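PDB 4IEF: gingipain R2 Pro-Domain from Porphyromonas gingivalis, which probably keeps the arginine-specific cysteine protease gingipain R2 latent and assists its folding until the pro-domain is cleaved off. Local coordinates for residues Q120-D125 with L154-V159; S59-P64 with P115-Q120. All coordinates share one frame; numbering follows the deposited sequence.

Both interactions lie on the same side of the chain's centre, the centre of each about 18 Å from it, with their own centres about 11 Å apart. They come in series: interaction 2 joins the loop between strands 45-51 and 69-74 to the long loop between strands 79-93 and 133-141, and interaction 1 then joins that same long loop to the end of strand 144-157. Q120 belongs to both, and the two pack directly, with Y122 OH 3.2 Å from P64 CA and Y122 CE1 3.3 Å from G62 O. Residues 115-125 thus link the 59-64 turn to the seven-stranded antiparallel sheet, tying loops together at one end of the pro-domain.

Interaction 1 of 2, residues Q120-D125 with L154-V159; sequences QSYNED and LQYNPV
Y122, in the 3-10 turn of residues 120-123, brings its CA to within 5.1 Å of the CA of P158, where strand 144-157 has just ended, and the backbones come about as close again at D125 and V159. P158 directs its CB toward the 3-10 segment: this atom packs obliquely against the Y122 ring, 3.6 Å from CD2, while CG and CD approach the carbonyl oxygens of S121 and E124. Farther along the same tyrosine ring, CE2 of Y122 comes 3.9 Å from CE2 of Y156, meeting the Y156 ring at its edge and in its plane; the two side chains cross at about a right angle. Both phenols reach past the contact to one backbone segment, Y122 OH bonding to I98 O and Y156 OH to V96 O. The arrangement is a loop packed on a strand end in the antiparallel sheet of the pro-domain. On the more exposed side, the carboxylate of D125 accepts a hydrogen bond from N157, ND2 to OD1 at 3.2 Å, with the donor approaching nearly along the C-O axis. N157 OD1 meanwhile receives T160 N, which helps fix which way the amide is turned. V159 sets CG2 beside its own backbone N, anti to the carbonyl carbon, and this methyl lies 3.5 Å from N123 O; its CB packs against CB of D125.

Interaction 2 of 2, residues S59-P64 with P115-Q120; sequences SEKGTP and PYVYGQ
G62 and G119 approach to 4.1 Å between CA atoms, and one backbone hydrogen bond joins them: G119 N donates to G62 O at 2.9 Å, in the carbonyl plane and on a lone pair. The CA of G62 also points a hydrogen at V117 O, a CA-H...O contact of 3.4 Å. Beside this pairing, K61 reaches out to V117, its NZ 3.3 Å from CG1. The lysine chain runs extended as far as CE, and its chi4 of -72° bends NZ out of that line. What presents G62 is a type II beta turn from E60 to T63, with G62 at its third position, where phi is positive (90°). E60 O accepts both T63 N and T63 OG1, the hydroxyl at 2.6 Å, so the backbone bond that closes the turn is joined by a side-chain bond to the same oxygen. The backbones of G62 and T63 hydrogen-bond to S101. Y118 points away from the turn, its OH bonded to T42 OG1 and its ring touching A47; residues 115-120 thus run between the 59-64 turn and the two-stranded antiparallel sheet of strands 36-42 and 45-51.

Interaction 1 of 2, residues Q120-D125 with L154-V159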
ATOM      1  N   GLN A 120      27.256  13.585  20.989  1.00 39.81           N
ATOM      2  CA  GLN A 120      28.494  14.363  20.900  1.00 40.82           C
ATOM      3  C   GLN A 120      28.376  15.533  19.908  1.00 44.07           C
ATOM      4  O   GLN A 120      29.098  16.524  20.049  1.00 43.86           O
ATOM      5  CB  GLN A 120      29.670  13.450  20.508  1.00 43.46           C
ATOM      6  CG  GLN A 120      30.847  13.493  21.494  1.00 59.72           C
ATOM      7  CD  GLN A 120      31.609  14.807  21.470  1.00 75.98           C
ATOM      8  OE1 GLN A 120      31.656  15.546  22.462  1.00 70.16           O
ATOM      9  NE2 GLN A 120      32.268  15.106  20.357  1.00 69.17           N
ATOM     10  N   SER A 121      27.444  15.427  18.927  1.00 39.67           N
ATOM     11  CA  SER A 121      27.166  16.445  17.914  1.00 39.10           C
ATOM     12  C   SER A 121      26.776  17.805  18.544  1.00 43.16           C
ATOM     13  O   SER A 121      26.955  18.842  17.898  1.00 43.09           O
ATOM     14  CB  SER A 121      26.060  15.959  16.981  1.00 41.69           C
ATOM     15  OG  SER A 121      24.842  15.708  17.662  1.00 48.11           O
ATOM     16  N   TYR A 122      26.277  17.792  19.813  1.00 39.21           N
ATOM     17  CA  TYR A 122      25.864  18.985  20.572  1.00 38.85           C
ATOM     18  C   TYR A 122      27.063  19.792  21.137  1.00 45.12           C
ATOM     19  O   TYR A 122      26.863  20.860  21.724  1.00 45.80           O
ATOM     20  CB  TYR A 122      24.868  18.624  21.688  1.00 38.09           C
ATOM     21  CG  TYR A 122      23.437  18.650  21.198  1.00 37.39           C
ATOM     22  CD1 TYR A 122      22.892  17.563  20.520  1.00 37.92           C
ATOM     23  CD2 TYR A 122      22.652  19.794  21.336  1.00 37.72           C
ATOM     24  CE1 TYR A 122      21.599  17.607  20.001  1.00 36.63           C
ATOM     25  CE2 TYR A 122      21.357  19.850  20.821  1.00 37.38           C
ATOM     26  CZ  TYR A 122      20.831  18.747  20.167  1.00 40.45           C
ATOM     27  OH  TYR A 122      19.551  18.771  19.686  1.00 37.96           O
ATOM     28  N   ASN A 123      28.295  19.309  20.918  1.00 41.88           N
ATOM     29  CA  ASN A 123      29.516  20.007  21.329  1.00 42.78           C
ATOM     30  C   ASN A 123      30.260  20.559  20.096  1.00 45.47           C
ATOM     31  O   ASN A 123      31.289  21.213  20.252  1.00 46.47           O
ATOM     32  CB  ASN A 123      30.429  19.076  22.148  1.00 44.19           C
ATOM     33  CG  ASN A 123      29.802  18.512  23.408  1.00 70.55           C
ATOM     34  OD1 ASN A 123      29.659  19.184  24.439  1.00 70.80           O
ATOM     35  ND2 ASN A 123      29.480  17.235  23.377  1.00 59.50           N
ATOM     36  N   GLU A 124      29.716  20.327  18.880  1.00 40.58           N
ATOM     37  CA  GLU A 124      30.310  20.747  17.605  1.00 41.03           C
ATOM     38  C   GLU A 124      29.766  22.109  17.154  1.00 44.47           C
ATOM     39  O   GLU A 124      28.553  22.273  16.990  1.00 43.00           O
ATOM     40  CB  GLU A 124      30.069  19.676  16.524  1.00 41.91           C
ATOM     41  CG  GLU A 124      30.894  18.415  16.726  1.00 52.36           C
ATOM     42  CD  GLU A 124      30.354  17.153  16.082  1.00 75.99           C
ATOM     43  OE1 GLU A 124      30.385  16.094  16.751  1.00 76.22           O
ATOM     44  OE2 GLU A 124      29.917  17.212  14.910  1.00 71.47           O
ATOM     45  N   ASP A 125      30.671  23.090  16.987  1.00 42.44           N
ATOM     46  CA  ASP A 125      30.337  24.454  16.580  1.00 42.88           C
ATOM     47  C   ASP A 125      30.208  24.549  15.046  1.00 47.04           C
ATOM     48  O   ASP A 125      31.123  25.010  14.356  1.00 47.00           O
ATOM     49  CB  ASP A 125      31.375  25.455  17.128  1.00 46.21           C
ATOM     50  CG  ASP A 125      31.041  26.933  16.956  1.00 56.78           C
ATOM     51  OD1 ASP A 125      29.872  27.253  16.621  1.00 56.05           O
ATOM     52  OD2 ASP A 125      31.934  27.771  17.196  1.00 64.04           O
ATOM     53  N   LEU A 154      15.520  23.642   8.341  1.00 31.60           N
ATOM     54  CA  LEU A 154      15.856  23.931   9.724  1.00 31.52           C
ATOM     55  C   LEU A 154      17.316  23.536   9.971  1.00 34.70           C
ATOM     56  O   LEU A 154      17.663  22.353   9.962  1.00 33.68           O
ATOM     57  CB  LEU A 154      14.879  23.232  10.696  1.00 30.93           C
ATOM     58  CG  LEU A 154      13.395  23.632  10.579  1.00 35.48           C
ATOM     59  CD1 LEU A 154      12.525  22.709  11.376  1.00 34.79           C
ATOM     60  CD2 LEU A 154      13.157  25.079  11.020  1.00 37.66           C
ATOM     61  N   GLN A 155      18.174  24.555  10.106  1.00 30.84           N
ATOM     62  CA  GLN A 155      19.612  24.409  10.328  1.00 29.81           C
ATOM     63  C   GLN A 155      19.926  24.927  11.733  1.00 32.08           C
ATOM     64  O   GLN A 155      19.546  26.044  12.075  1.00 31.61           O
ATOM     65  CB  GLN A 155      20.421  25.132   9.239  1.00 31.45           C
ATOM     66  CG  GLN A 155      20.095  24.688   7.801  1.00 31.96           C
ATOM     67  CD  GLN A 155      20.616  23.321   7.417  1.00 41.29           C
ATOM     68  OE1 GLN A 155      21.734  22.929   7.764  1.00 36.33           O
ATOM     69  NE2 GLN A 155      19.833  22.584   6.636  1.00 30.61           N
ATOM     70  N   TYR A 156      20.541  24.087  12.572  1.00 27.36           N
ATOM     71  CA  TYR A 156      20.779  24.432  13.967  1.00 26.66           C
ATOM     72  C   TYR A 156      22.207  24.181  14.397  1.00 31.90           C
ATOM     73  O   TYR A 156      22.743  23.080  14.219  1.00 30.62           O
ATOM     74  CB  TYR A 156      19.803  23.636  14.866  1.00 25.82           C
ATOM     75  CG  TYR A 156      19.957  23.836  16.360  1.00 26.87           C
ATOM     76  CD1 TYR A 156      19.589  25.033  16.967  1.00 29.13           C
ATOM     77  CD2 TYR A 156      20.395  22.799  17.180  1.00 27.44           C
ATOM     78  CE1 TYR A 156      19.700  25.210  18.346  1.00 28.97           C
ATOM     79  CE2 TYR A 156      20.505  22.961  18.560  1.00 28.19           C
ATOM     80  CZ  TYR A 156      20.155  24.168  19.139  1.00 36.58           C
ATOM     81  OH  TYR A 156      20.259  24.323  20.503  1.00 39.93           O
ATOM     82  N   ASN A 157      22.809  25.226  14.980  1.00 31.26           N
ATOM     83  CA  ASN A 157      24.138  25.193  15.566  1.00 32.51           C
ATOM     84  C   ASN A 157      23.941  24.941  17.067  1.00 37.76           C
ATOM     85  O   ASN A 157      23.375  25.800  17.744  1.00 37.42           O
ATOM     86  CB  ASN A 157      24.914  26.487  15.276  1.00 34.53           C
ATOM     87  CG  ASN A 157      26.383  26.441  15.659  1.00 51.40           C
ATOM     88  OD1 ASN A 157      26.773  25.986  16.744  1.00 47.09           O
ATOM     89  ND2 ASN A 157      27.236  26.943  14.778  1.00 36.03           N
ATOM     90  N   PRO A 158      24.331  23.752  17.592  1.00 35.01           N
ATOM     91  CA  PRO A 158      24.084  23.454  19.018  1.00 35.04           C
ATOM     92  C   PRO A 158      24.928  24.255  20.015  1.00 40.16           C
ATOM     93  O   PRO A 158      24.461  24.507  21.127  1.00 40.54           O
ATOM     94  CB  PRO A 158      24.411  21.962  19.132  1.00 36.10           C
ATOM     95  CG  PRO A 158      24.496  21.449  17.738  1.00 39.65           C
ATOM     96  CD  PRO A 158      24.961  22.602  16.916  1.00 35.85           C
ATOM     97  N   VAL A 159      26.148  24.651  19.631  1.00 37.33           N
ATOM     98  CA  VAL A 159      27.068  25.405  20.484  1.00 38.10           C
ATOM     99  C   VAL A 159      26.591  26.871  20.634  1.00 43.16           C
ATOM    100  O   VAL A 159      26.599  27.396  21.752  1.00 43.94           O
ATOM    101  CB  VAL A 159      28.530  25.302  19.954  1.00 42.34           C
ATOM    102  CG1 VAL A 159      29.456  26.336  20.604  1.00 43.20           C
ATOM    103  CG2 VAL A 159      29.081  23.893  20.155  1.00 41.43           C
TER

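Interaction 2 of 2, residues S59-P64 with P115-Q120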
ATOM      1  N   SER A  59      16.306  12.539  11.469  1.00 29.77           N
ATOM      2  CA  SER A  59      17.554  12.916  12.135  1.00 29.29           C
ATOM      3  C   SER A  59      18.101  11.761  12.970  1.00 33.33           C
ATOM      4  O   SER A  59      17.344  11.086  13.674  1.00 31.20           O
ATOM      5  CB  SER A  59      17.344  14.134  13.026  1.00 31.48           C
ATOM      6  OG  SER A  59      16.721  15.192  12.320  1.00 37.24           O
ATOM      7  N   GLU A  60      19.417  11.532  12.859  1.00 31.56           N
ATOM      8  CA  GLU A  60      20.178  10.507  13.571  1.00 32.01           C
ATOM      9  C   GLU A  60      20.035  10.706  15.083  1.00 35.10           C
ATOM     10  O   GLU A  60      20.001  11.850  15.545  1.00 35.06           O
ATOM     11  CB  GLU A  60      21.657  10.608  13.144  1.00 34.60           C
ATOM     12  CG  GLU A  60      22.594   9.548  13.701  1.00 48.22           C
ATOM     13  CD  GLU A  60      24.078   9.812  13.507  1.00 72.03           C
ATOM     14  OE1 GLU A  60      24.438  10.684  12.683  1.00 62.77           O
ATOM     15  OE2 GLU A  60      24.888   9.128  14.174  1.00 69.70           O
ATOM     16  N   LYS A  61      19.948   9.595  15.840  1.00 29.59           N
ATOM     17  CA  LYS A  61      19.806   9.590  17.294  1.00 28.82           C
ATOM     18  C   LYS A  61      20.901  10.439  17.963  1.00 33.09           C
ATOM     19  O   LYS A  61      22.089  10.268  17.672  1.00 33.78           O
ATOM     20  CB  LYS A  61      19.840   8.146  17.822  1.00 30.80           C
ATOM     21  CG  LYS A  61      19.357   7.996  19.259  1.00 39.52           C
ATOM     22  CD  LYS A  61      19.607   6.588  19.775  1.00 49.39           C
ATOM     23  CE  LYS A  61      19.320   6.461  21.246  1.00 57.11           C
ATOM     24  NZ  LYS A  61      20.355   7.149  22.051  1.00 65.20           N
ATOM     25  N   GLY A  62      20.476  11.373  18.810  1.00 29.02           N
ATOM     26  CA  GLY A  62      21.372  12.260  19.544  1.00 28.77           C
ATOM     27  C   GLY A  62      21.720  13.560  18.846  1.00 33.20           C
ATOM     28  O   GLY A  62      22.386  14.415  19.447  1.00 34.15           O
ATOM     29  N   THR A  63      21.316  13.705  17.565  1.00 28.58           N
ATOM     30  CA  THR A  63      21.542  14.914  16.760  1.00 28.60           C
ATOM     31  C   THR A  63      20.250  15.762  16.792  1.00 32.96           C
ATOM     32  O   THR A  63      19.179  15.200  17.052  1.00 31.89           O
ATOM     33  CB  THR A  63      21.992  14.578  15.317  1.00 37.62           C
ATOM     34  OG1 THR A  63      20.892  14.087  14.549  1.00 39.23           O
ATOM     35  CG2 THR A  63      23.200  13.632  15.258  1.00 34.57           C
ATOM     36  N   PRO A  64      20.293  17.086  16.509  1.00 30.46           N
ATOM     37  CA  PRO A  64      19.059  17.890  16.621  1.00 30.09           C
ATOM     38  C   PRO A  64      17.907  17.424  15.726  1.00 32.15           C
ATOM     39  O   PRO A  64      18.150  17.020  14.594  1.00 31.48           O
ATOM     40  CB  PRO A  64      19.518  19.302  16.235  1.00 32.74           C
ATOM     41  CG  PRO A  64      20.985  19.317  16.509  1.00 38.14           C
ATOM     42  CD  PRO A  64      21.463  17.937  16.194  1.00 33.10           C
ATOM     43  N   PRO A 115      13.926   8.562  26.885  1.00 40.00           N
ATOM     44  CA  PRO A 115      14.226   9.975  27.122  1.00 39.68           C
ATOM     45  C   PRO A 115      14.974  10.605  25.953  1.00 42.42           C
ATOM     46  O   PRO A 115      15.545   9.902  25.113  1.00 42.23           O
ATOM     47  CB  PRO A 115      15.091   9.934  28.384  1.00 42.14           C
ATOM     48  CG  PRO A 115      15.804   8.615  28.306  1.00 47.14           C
ATOM     49  CD  PRO A 115      14.975   7.688  27.454  1.00 42.12           C
ATOM     50  N   TYR A 116      14.980  11.937  25.910  1.00 37.27           N
ATOM     51  CA  TYR A 116      15.741  12.691  24.923  1.00 35.44           C
ATOM     52  C   TYR A 116      17.191  12.727  25.412  1.00 40.20           C
ATOM     53  O   TYR A 116      17.451  13.229  26.506  1.00 42.44           O
ATOM     54  CB  TYR A 116      15.145  14.100  24.757  1.00 34.16           C
ATOM     55  CG  TYR A 116      13.823  14.125  24.017  1.00 30.75           C
ATOM     56  CD1 TYR A 116      12.615  14.088  24.706  1.00 32.22           C
ATOM     57  CD2 TYR A 116      13.781  14.215  22.634  1.00 29.52           C
ATOM     58  CE1 TYR A 116      11.393  14.120  24.030  1.00 30.98           C
ATOM     59  CE2 TYR A 116      12.569  14.258  21.947  1.00 29.31           C
ATOM     60  CZ  TYR A 116      11.376  14.208  22.647  1.00 33.79           C
ATOM     61  OH  TYR A 116      10.185  14.233  21.959  1.00 28.89           O
ATOM     62  N   VAL A 117      18.110  12.113  24.662  1.00 34.62           N
ATOM     63  CA  VAL A 117      19.523  12.038  25.032  1.00 34.40           C
ATOM     64  C   VAL A 117      20.355  12.787  23.980  1.00 35.55           C
ATOM     65  O   VAL A 117      20.221  12.551  22.779  1.00 34.04           O
ATOM     66  CB  VAL A 117      20.004  10.569  25.270  1.00 38.98           C
ATOM     67  CG1 VAL A 117      19.724   9.668  24.071  1.00 38.95           C
ATOM     68  CG2 VAL A 117      21.473  10.498  25.689  1.00 39.25           C
ATOM     69  N   TYR A 118      21.193  13.714  24.454  1.00 32.40           N
ATOM     70  CA  TYR A 118      22.072  14.531  23.621  1.00 32.80           C
ATOM     71  C   TYR A 118      23.342  13.761  23.270  1.00 39.40           C
ATOM     72  O   TYR A 118      23.970  13.171  24.153  1.00 39.62           O
ATOM     73  CB  TYR A 118      22.427  15.851  24.332  1.00 33.35           C
ATOM     74  CG  TYR A 118      21.238  16.757  24.561  1.00 33.17           C
ATOM     75  CD1 TYR A 118      20.488  16.673  25.732  1.00 34.80           C
ATOM     76  CD2 TYR A 118      20.876  17.716  23.620  1.00 32.78           C
ATOM     77  CE1 TYR A 118      19.388  17.501  25.947  1.00 35.06           C
ATOM     78  CE2 TYR A 118      19.786  18.564  23.831  1.00 32.88           C
ATOM     79  CZ  TYR A 118      19.038  18.445  24.993  1.00 38.07           C
ATOM     80  OH  TYR A 118      17.958  19.264  25.210  1.00 33.23           O
ATOM     81  N   GLY A 119      23.696  13.762  21.987  1.00 36.92           N
ATOM     82  CA  GLY A 119      24.904  13.111  21.488  1.00 37.37           C
ATOM     83  C   GLY A 119      26.079  14.064  21.457  1.00 42.54           C
ATOM     84  O   GLY A 119      25.925  15.233  21.823  1.00 43.29           O
ATOM     85  N   GLN A 120      27.256  13.585  20.989  1.00 39.81           N
ATOM     86  CA  GLN A 120      28.494  14.363  20.900  1.00 40.82           C
ATOM     87  C   GLN A 120      28.376  15.533  19.908  1.00 44.07           C
ATOM     88  O   GLN A 120      29.098  16.524  20.049  1.00 43.86           O
ATOM     89  CB  GLN A 120      29.670  13.450  20.508  1.00 43.46           C
ATOM     90  CG  GLN A 120      30.847  13.493  21.494  1.00 59.72           C
ATOM     91  CD  GLN A 120      31.609  14.807  21.470  1.00 75.98           C
ATOM     92  OE1 GLN A 120      31.656  15.546  22.462  1.00 70.16           O
ATOM     93  NE2 GLN A 120      32.268  15.106  20.357  1.00 69.17           N
TER